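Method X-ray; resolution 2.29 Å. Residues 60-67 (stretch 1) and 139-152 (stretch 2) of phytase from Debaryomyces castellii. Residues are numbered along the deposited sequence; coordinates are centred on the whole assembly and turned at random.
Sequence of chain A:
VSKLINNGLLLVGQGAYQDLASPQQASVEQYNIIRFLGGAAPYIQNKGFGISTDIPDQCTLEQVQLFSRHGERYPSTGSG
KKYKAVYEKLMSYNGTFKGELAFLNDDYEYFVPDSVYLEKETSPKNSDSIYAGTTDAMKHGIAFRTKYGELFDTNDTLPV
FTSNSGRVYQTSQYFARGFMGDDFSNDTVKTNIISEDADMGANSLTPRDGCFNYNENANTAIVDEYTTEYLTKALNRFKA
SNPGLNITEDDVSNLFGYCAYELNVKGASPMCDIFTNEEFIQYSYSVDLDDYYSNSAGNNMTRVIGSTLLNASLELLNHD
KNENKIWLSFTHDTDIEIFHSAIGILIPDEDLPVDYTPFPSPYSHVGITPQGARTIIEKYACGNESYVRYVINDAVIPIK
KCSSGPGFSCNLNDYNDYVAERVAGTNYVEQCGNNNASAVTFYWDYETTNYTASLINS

Stretch 1, residues 60-67: TLEQVQLF
Stretch 2 (139-152) KHGIAFRTKYGELF

Strand 60-67 lies nearly antiparallel to helix 139-148, at 163° between N-to-C directions, with the axes 10.9 Å apart at closest approach; a 3-10 segment, 149-151, follows. The register runs Leu-66 to Phe-144 (CA to CA 9.3 Å), Val-64 to Tyr-148 (7.3 Å) and Gln-63 to Leu-151 (6.9 Å), so the gap narrows toward the 3-10 segment. Strand phi/psi values are extended, except at Glu-62 (-115/-37), whose kink interrupts the alternation: Leu-61, Val-64 and Leu-66 point toward the helical stretch, Glu-62, Gln-63 and Gln-65 away. Helix phi/psi stay near -62/-44 until Tyr-148 (-110/-6).

Val-64 (chi1 p) is the central bump, filling the hollow between Phe-144, Tyr-148 and Leu-151. Its CG2 sits over one face of the Tyr-148 ring (chi1 m, chi2 -73°), 3.6 Å from the centroid and 14° off the normal, a CH-pi contact, while CG1 reaches Phe-144 CZ at 3.6 Å and Leu-151 CD1 at 4.1 Å. Phe-144 (t, chi2 96°) also meets Leu-66 across CE1 to CB, 3.9 Å. Leu-66 (t, p) extends CD1 to the edge of the His-140 ring (t, chi2 -168°), 3.7 Å from CE1.

At the other end, Leu-151 (m, t) lies along the strand backbone: CD2 lies 3.3 Å from Leu-61 O and 3.5 Å from Glu-62 O, CD1 3.5 Å from Gln-63 CA. Leu-61 (chi1 -98°, between wells; chi2 t) sends CD1 to 3.7 Å from both Tyr-148 CD1 and Lys-147 O, and its CB packs 3.9 Å from Leu-151 CD2.

No direct hydrogen bond crosses the contact; two waters bridge it. Both donate to Glu-150 OE2 (chi1 p, chi2 t), at 2.7 and 2.6 Å from their O atoms; the first also donates to Leu-61 O (2.5 Å), the second accepts from Leu-61 N (2.8 Å). The buried surface totals 523 Å².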

ATOM      1  N   THR A  60      -0.298   5.889 -32.453  1.00 30.96           N
ATOM      2  CA  THR A  60      -0.734   4.582 -32.853  1.00 30.47           C
ATOM      3  C   THR A  60       0.468   3.676 -32.883  1.00 28.83           C
ATOM      4  O   THR A  60       1.495   4.004 -33.503  1.00 28.09           O
ATOM      5  CB  THR A  60      -1.443   4.654 -34.220  1.00 31.11           C
ATOM      6  OG1 THR A  60      -2.581   5.520 -34.079  1.00 32.72           O
ATOM      7  CG2 THR A  60      -2.093   3.290 -34.564  1.00 32.38           C
ATOM      8  N   LEU A  61       0.339   2.570 -32.152  1.00 27.23           N
ATOM      9  CA  LEU A  61       1.341   1.521 -32.126  1.00 26.36           C
ATOM     10  C   LEU A  61       1.668   1.022 -33.528  1.00 26.25           C
ATOM     11  O   LEU A  61       0.770   0.672 -34.294  1.00 25.30           O
ATOM     12  CB  LEU A  61       0.849   0.330 -31.274  1.00 25.36           C
ATOM     13  CG  LEU A  61       1.362   0.281 -29.846  1.00 24.19           C
ATOM     14  CD1 LEU A  61       0.682  -0.831 -29.143  1.00 22.04           C
ATOM     15  CD2 LEU A  61       2.885   0.130 -29.810  1.00 24.02           C
ATOM     16  N   GLU A  62       2.955   0.938 -33.824  1.00 27.05           N
ATOM     17  CA  GLU A  62       3.413   0.380 -35.092  1.00 28.64           C
ATOM     18  C   GLU A  62       4.199  -0.899 -34.905  1.00 28.50           C
ATOM     19  O   GLU A  62       4.066  -1.812 -35.706  1.00 29.42           O
ATOM     20  CB  GLU A  62       4.262   1.388 -35.847  1.00 29.24           C
ATOM     21  CG  GLU A  62       3.469   2.552 -36.399  1.00 31.89           C
ATOM     22  CD  GLU A  62       4.391   3.536 -37.070  1.00 34.67           C
ATOM     23  OE1 GLU A  62       5.288   4.041 -36.396  1.00 35.58           O
ATOM     24  OE2 GLU A  62       4.240   3.779 -38.282  1.00 40.77           O
ATOM     25  N   GLN A  63       4.996  -0.969 -33.838  1.00 27.76           N
ATOM     26  CA  GLN A  63       5.861  -2.117 -33.592  1.00 26.88           C
ATOM     27  C   GLN A  63       6.287  -2.183 -32.119  1.00 26.62           C
ATOM     28  O   GLN A  63       6.368  -1.163 -31.437  1.00 27.19           O
ATOM     29  CB  GLN A  63       7.084  -2.022 -34.503  1.00 27.28           C
ATOM     30  CG  GLN A  63       7.987  -3.254 -34.551  1.00 27.04           C
ATOM     31  CD  GLN A  63       9.213  -2.996 -35.371  1.00 28.40           C
ATOM     32  OE1 GLN A  63       9.127  -2.373 -36.450  1.00 32.68           O
ATOM     33  NE2 GLN A  63      10.360  -3.419 -34.873  1.00 25.61           N
ATOM     34  N   VAL A  64       6.559  -3.386 -31.633  1.00 25.71           N
ATOM     35  CA  VAL A  64       7.178  -3.549 -30.333  1.00 24.81           C
ATOM     36  C   VAL A  64       8.215  -4.651 -30.412  1.00 24.89           C
ATOM     37  O   VAL A  64       7.992  -5.664 -31.057  1.00 25.10           O
ATOM     38  CB  VAL A  64       6.115  -3.834 -29.219  1.00 24.77           C
ATOM     39  CG1 VAL A  64       5.379  -5.180 -29.481  1.00 21.46           C
ATOM     40  CG2 VAL A  64       6.725  -3.716 -27.815  1.00 23.13           C
ATOM     41  N   GLN A  65       9.359  -4.419 -29.771  1.00 24.59           N
ATOM     42  CA  GLN A  65      10.382  -5.427 -29.576  1.00 23.83           C
ATOM     43  C   GLN A  65      10.560  -5.611 -28.081  1.00 23.59           C
ATOM     44  O   GLN A  65      10.652  -4.655 -27.327  1.00 24.11           O
ATOM     45  CB  GLN A  65      11.694  -5.022 -30.239  1.00 24.22           C
ATOM     46  CG  GLN A  65      11.515  -4.382 -31.641  1.00 25.05           C
ATOM     47  CD  GLN A  65      12.798  -3.888 -32.233  1.00 24.51           C
ATOM     48  OE1 GLN A  65      13.821  -3.933 -31.586  1.00 24.14           O
ATOM     49  NE2 GLN A  65      12.753  -3.416 -33.484  1.00 26.44           N
ATOM     50  N   LEU A  66      10.520  -6.866 -27.672  1.00 23.11           N
ATOM     51  CA  LEU A  66      10.789  -7.298 -26.351  1.00 22.10           C
ATOM     52  C   LEU A  66      12.112  -8.081 -26.339  1.00 22.22           C
ATOM     53  O   LEU A  66      12.324  -9.021 -27.122  1.00 21.76           O
ATOM     54  CB  LEU A  66       9.650  -8.183 -25.864  1.00 21.35           C
ATOM     55  CG  LEU A  66       9.958  -8.893 -24.539  1.00 21.68           C
ATOM     56  CD1 LEU A  66      10.180  -7.875 -23.379  1.00 21.20           C
ATOM     57  CD2 LEU A  66       8.855  -9.905 -24.200  1.00 19.95           C
ATOM     58  N   PHE A  67      12.995  -7.672 -25.442  1.00 21.46           N
ATOM     59  CA  PHE A  67      14.175  -8.410 -25.134  1.00 21.21           C
ATOM     60  C   PHE A  67      14.101  -8.757 -23.679  1.00 21.25           C
ATOM     61  O   PHE A  67      14.220  -7.906 -22.809  1.00 21.82           O
ATOM     62  CB  PHE A  67      15.429  -7.607 -25.474  1.00 20.96           C
ATOM     63  CG  PHE A  67      15.515  -7.258 -26.933  1.00 21.53           C
ATOM     64  CD1 PHE A  67      16.117  -8.135 -27.834  1.00 20.66           C
ATOM     65  CD2 PHE A  67      14.949  -6.059 -27.419  1.00 21.10           C
ATOM     66  CE1 PHE A  67      16.198  -7.811 -29.201  1.00 20.49           C
ATOM     67  CE2 PHE A  67      15.003  -5.725 -28.787  1.00 19.94           C
ATOM     68  CZ  PHE A  67      15.633  -6.612 -29.681  1.00 22.24           C
ATOM     69  N   LYS A 139       2.637 -14.059 -16.628  1.00 17.56           N
ATOM     70  CA  LYS A 139       1.881 -12.819 -16.329  1.00 16.55           C
ATOM     71  C   LYS A 139       2.326 -11.699 -17.245  1.00 16.42           C
ATOM     72  O   LYS A 139       1.506 -10.854 -17.640  1.00 15.54           O
ATOM     73  CB  LYS A 139       2.078 -12.362 -14.880  1.00 15.67           C
ATOM     74  CG  LYS A 139       1.507 -13.255 -13.845  1.00 15.96           C
ATOM     75  CD  LYS A 139       1.686 -12.611 -12.465  1.00 15.61           C
ATOM     76  CE  LYS A 139       1.018 -13.427 -11.362  1.00 15.45           C
ATOM     77  NZ  LYS A 139       1.683 -13.144 -10.058  1.00 17.02           N
ATOM     78  N   HIS A 140       3.640 -11.679 -17.535  1.00 16.63           N
ATOM     79  CA  HIS A 140       4.219 -10.716 -18.439  1.00 16.64           C
ATOM     80  C   HIS A 140       3.615 -10.881 -19.854  1.00 17.22           C
ATOM     81  O   HIS A 140       3.205  -9.907 -20.467  1.00 18.27           O
ATOM     82  CB  HIS A 140       5.753 -10.824 -18.490  1.00 16.16           C
ATOM     83  CG  HIS A 140       6.397  -9.767 -19.344  1.00 15.95           C
ATOM     84  ND1 HIS A 140       7.717  -9.818 -19.734  1.00 15.80           N
ATOM     85  CD2 HIS A 140       5.880  -8.647 -19.911  1.00 13.68           C
ATOM     86  CE1 HIS A 140       7.997  -8.763 -20.486  1.00 14.95           C
ATOM     87  NE2 HIS A 140       6.902  -8.027 -20.598  1.00 13.51           N
ATOM     88  N   GLY A 141       3.570 -12.107 -20.355  1.00 17.10           N
ATOM     89  CA  GLY A 141       2.961 -12.390 -21.642  1.00 17.43           C
ATOM     90  C   GLY A 141       1.539 -11.856 -21.695  1.00 17.82           C
ATOM     91  O   GLY A 141       1.197 -11.175 -22.630  1.00 18.58           O
ATOM     92  N   ILE A 142       0.723 -12.135 -20.677  1.00 17.36           N
ATOM     93  CA  ILE A 142      -0.646 -11.644 -20.622  1.00 17.79           C
ATOM     94  C   ILE A 142      -0.700 -10.128 -20.742  1.00 18.71           C
ATOM     95  O   ILE A 142      -1.465  -9.592 -21.514  1.00 19.95           O
ATOM     96  CB  ILE A 142      -1.321 -12.067 -19.290  1.00 17.81           C
ATOM     97  CG1 ILE A 142      -1.443 -13.596 -19.160  1.00 16.33           C
ATOM     98  CG2 ILE A 142      -2.655 -11.338 -19.091  1.00 14.77           C
ATOM     99  CD1 ILE A 142      -2.055 -14.066 -17.772  1.00 16.88           C
ATOM    100  N   ALA A 143       0.115  -9.452 -19.942  1.00 19.64           N
ATOM    101  CA  ALA A 143       0.145  -8.011 -19.842  1.00 19.31           C
ATOM    102  C   ALA A 143       0.576  -7.449 -21.169  1.00 19.57           C
ATOM    103  O   ALA A 143       0.117  -6.391 -21.608  1.00 19.01           O
ATOM    104  CB  ALA A 143       1.140  -7.577 -18.734  1.00 18.99           C
ATOM    105  N   PHE A 144       1.525  -8.146 -21.770  1.00 20.22           N
ATOM    106  CA  PHE A 144       2.095  -7.717 -23.008  1.00 20.25           C
ATOM    107  C   PHE A 144       1.031  -7.832 -24.102  1.00 20.64           C
ATOM    108  O   PHE A 144       0.897  -6.939 -24.908  1.00 21.11           O
ATOM    109  CB  PHE A 144       3.332  -8.559 -23.322  1.00 19.27           C
ATOM    110  CG  PHE A 144       4.200  -7.991 -24.423  1.00 19.75           C
ATOM    111  CD1 PHE A 144       5.321  -7.200 -24.113  1.00 18.33           C
ATOM    112  CD2 PHE A 144       3.935  -8.281 -25.780  1.00 19.75           C
ATOM    113  CE1 PHE A 144       6.160  -6.710 -25.122  1.00 14.59           C
ATOM    114  CE2 PHE A 144       4.776  -7.808 -26.776  1.00 16.96           C
ATOM    115  CZ  PHE A 144       5.879  -7.023 -26.443  1.00 17.44           C
ATOM    116  N   ARG A 145       0.277  -8.927 -24.137  1.00 21.80           N
ATOM    117  CA  ARG A 145      -0.821  -9.023 -25.077  1.00 22.19           C
ATOM    118  C   ARG A 145      -1.809  -7.907 -24.836  1.00 22.43           C
ATOM    119  O   ARG A 145      -2.242  -7.270 -25.782  1.00 22.07           O
ATOM    120  CB  ARG A 145      -1.542 -10.369 -25.023  1.00 22.50           C
ATOM    121  CG  ARG A 145      -2.833 -10.372 -25.874  1.00 24.00           C
ATOM    122  CD  ARG A 145      -2.672 -10.211 -27.414  1.00 25.17           C
ATOM    123  NE  ARG A 145      -2.537 -11.556 -27.836  1.00 29.68           N
ATOM    124  CZ  ARG A 145      -3.390 -12.298 -28.486  1.00 26.39           C
ATOM    125  NH1 ARG A 145      -4.501 -11.840 -29.044  1.00 28.81           N
ATOM    126  NH2 ARG A 145      -3.045 -13.546 -28.609  1.00 26.75           N
ATOM    127  N   THR A 146      -2.172  -7.678 -23.573  1.00 23.31           N
ATOM    128  CA  THR A 146      -3.118  -6.603 -23.245  1.00 24.59           C
ATOM    129  C   THR A 146      -2.668  -5.251 -23.797  1.00 24.45           C
ATOM    130  O   THR A 146      -3.462  -4.556 -24.357  1.00 26.29           O
ATOM    131  CB  THR A 146      -3.369  -6.488 -21.732  1.00 24.49           C
ATOM    132  OG1 THR A 146      -4.046  -7.646 -21.274  1.00 24.90           O
ATOM    133  CG2 THR A 146      -4.401  -5.412 -21.468  1.00 25.68           C
ATOM    134  N   LYS A 147      -1.389  -4.910 -23.655  1.00 24.08           N
ATOM    135  CA  LYS A 147      -0.851  -3.654 -24.149  1.00 23.12           C
ATOM    136  C   LYS A 147      -0.654  -3.575 -25.664  1.00 22.50           C
ATOM    137  O   LYS A 147      -0.995  -2.557 -26.301  1.00 21.39           O
ATOM    138  CB  LYS A 147       0.483  -3.331 -23.459  1.00 23.10           C
ATOM    139  CG  LYS A 147       0.878  -1.875 -23.705  1.00 22.31           C
ATOM    140  CD  LYS A 147       2.067  -1.391 -22.894  1.00 24.59           C
ATOM    141  CE  LYS A 147       2.446   0.046 -23.287  1.00 25.60           C
ATOM    142  NZ  LYS A 147       3.704   0.504 -22.589  1.00 28.59           N
ATOM    143  N   TYR A 148      -0.060  -4.630 -26.221  1.00 21.76           N
ATOM    144  CA  TYR A 148       0.476  -4.580 -27.585  1.00 21.75           C
ATOM    145  C   TYR A 148      -0.277  -5.400 -28.606  1.00 22.36           C
ATOM    146  O   TYR A 148       0.040  -5.340 -29.776  1.00 21.97           O
ATOM    147  CB  TYR A 148       1.940  -5.004 -27.609  1.00 19.97           C
ATOM    148  CG  TYR A 148       2.835  -4.109 -26.783  1.00 19.45           C
ATOM    149  CD1 TYR A 148       3.153  -2.820 -27.214  1.00 19.99           C
ATOM    150  CD2 TYR A 148       3.373  -4.557 -25.564  1.00 17.77           C
ATOM    151  CE1 TYR A 148       3.984  -2.000 -26.447  1.00 20.65           C
ATOM    152  CE2 TYR A 148       4.208  -3.764 -24.812  1.00 18.54           C
ATOM    153  CZ  TYR A 148       4.504  -2.481 -25.243  1.00 20.65           C
ATOM    154  OH  TYR A 148       5.330  -1.677 -24.480  1.00 20.86           O
ATOM    155  N   GLY A 149      -1.258  -6.162 -28.147  1.00 23.81           N
ATOM    156  CA  GLY A 149      -1.969  -7.125 -28.969  1.00 25.87           C
ATOM    157  C   GLY A 149      -2.727  -6.572 -30.178  1.00 27.26           C
ATOM    158  O   GLY A 149      -3.040  -7.336 -31.083  1.00 28.12           O
ATOM    159  N   GLU A 150      -3.034  -5.274 -30.206  1.00 27.96           N
ATOM    160  CA  GLU A 150      -3.643  -4.677 -31.400  1.00 29.06           C
ATOM    161  C   GLU A 150      -2.695  -4.846 -32.590  1.00 29.00           C
ATOM    162  O   GLU A 150      -3.130  -4.809 -33.744  1.00 29.64           O
ATOM    163  CB  GLU A 150      -3.929  -3.186 -31.205  1.00 29.28           C
ATOM    164  CG  GLU A 150      -2.681  -2.311 -31.231  1.00 30.95           C
ATOM    165  CD  GLU A 150      -2.941  -0.940 -30.640  1.00 33.39           C
ATOM    166  OE1 GLU A 150      -3.327  -0.851 -29.452  1.00 33.06           O
ATOM    167  OE2 GLU A 150      -2.792   0.052 -31.378  1.00 34.51           O
ATOM    168  N   LEU A 151      -1.403  -5.018 -32.292  1.00 28.29           N
ATOM    169  CA  LEU A 151      -0.356  -5.186 -33.297  1.00 27.92           C
ATOM    170  C   LEU A 151      -0.287  -6.634 -33.772  1.00 28.41           C
ATOM    171  O   LEU A 151       0.432  -6.942 -34.713  1.00 28.84           O
ATOM    172  CB  LEU A 151       1.010  -4.820 -32.717  1.00 27.46           C
ATOM    173  CG  LEU A 151       1.445  -3.362 -32.581  1.00 28.12           C
ATOM    174  CD1 LEU A 151       2.916  -3.320 -32.160  1.00 25.96           C
ATOM    175  CD2 LEU A 151       1.212  -2.569 -33.851  1.00 27.65           C
ATOM    176  N   PHE A 152      -1.003  -7.524 -33.104  1.00 28.65           N
ATOM    177  CA  PHE A 152      -0.930  -8.926 -33.440  1.00 29.85           C
ATOM    178  C   PHE A 152      -2.100  -9.262 -34.355  1.00 31.12           C
ATOM    179  O   PHE A 152      -3.259  -8.966 -34.031  1.00 31.54           O
ATOM    180  CB  PHE A 152      -0.975  -9.785 -32.179  1.00 28.84           C
ATOM    181  CG  PHE A 152      -0.900 -11.295 -32.440  1.00 28.67           C
ATOM    182  CD1 PHE A 152       0.212 -11.868 -33.054  1.00 27.75           C
ATOM    183  CD2 PHE A 152      -1.916 -12.133 -32.003  1.00 27.42           C
ATOM    184  CE1 PHE A 152       0.275 -13.239 -33.262  1.00 28.66           C
ATOM    185  CE2 PHE A 152      -1.848 -13.505 -32.198  1.00 27.56           C
ATOM    186  CZ  PHE A 152      -0.765 -14.059 -32.827  1.00 27.49           C
TER
HETATM  187  O   HOH W   1      -1.601  -0.004 -33.842  1.00 32.46           O
HETATM  188  O   HOH W   2      -1.994   2.364 -30.570  1.00 34.78           O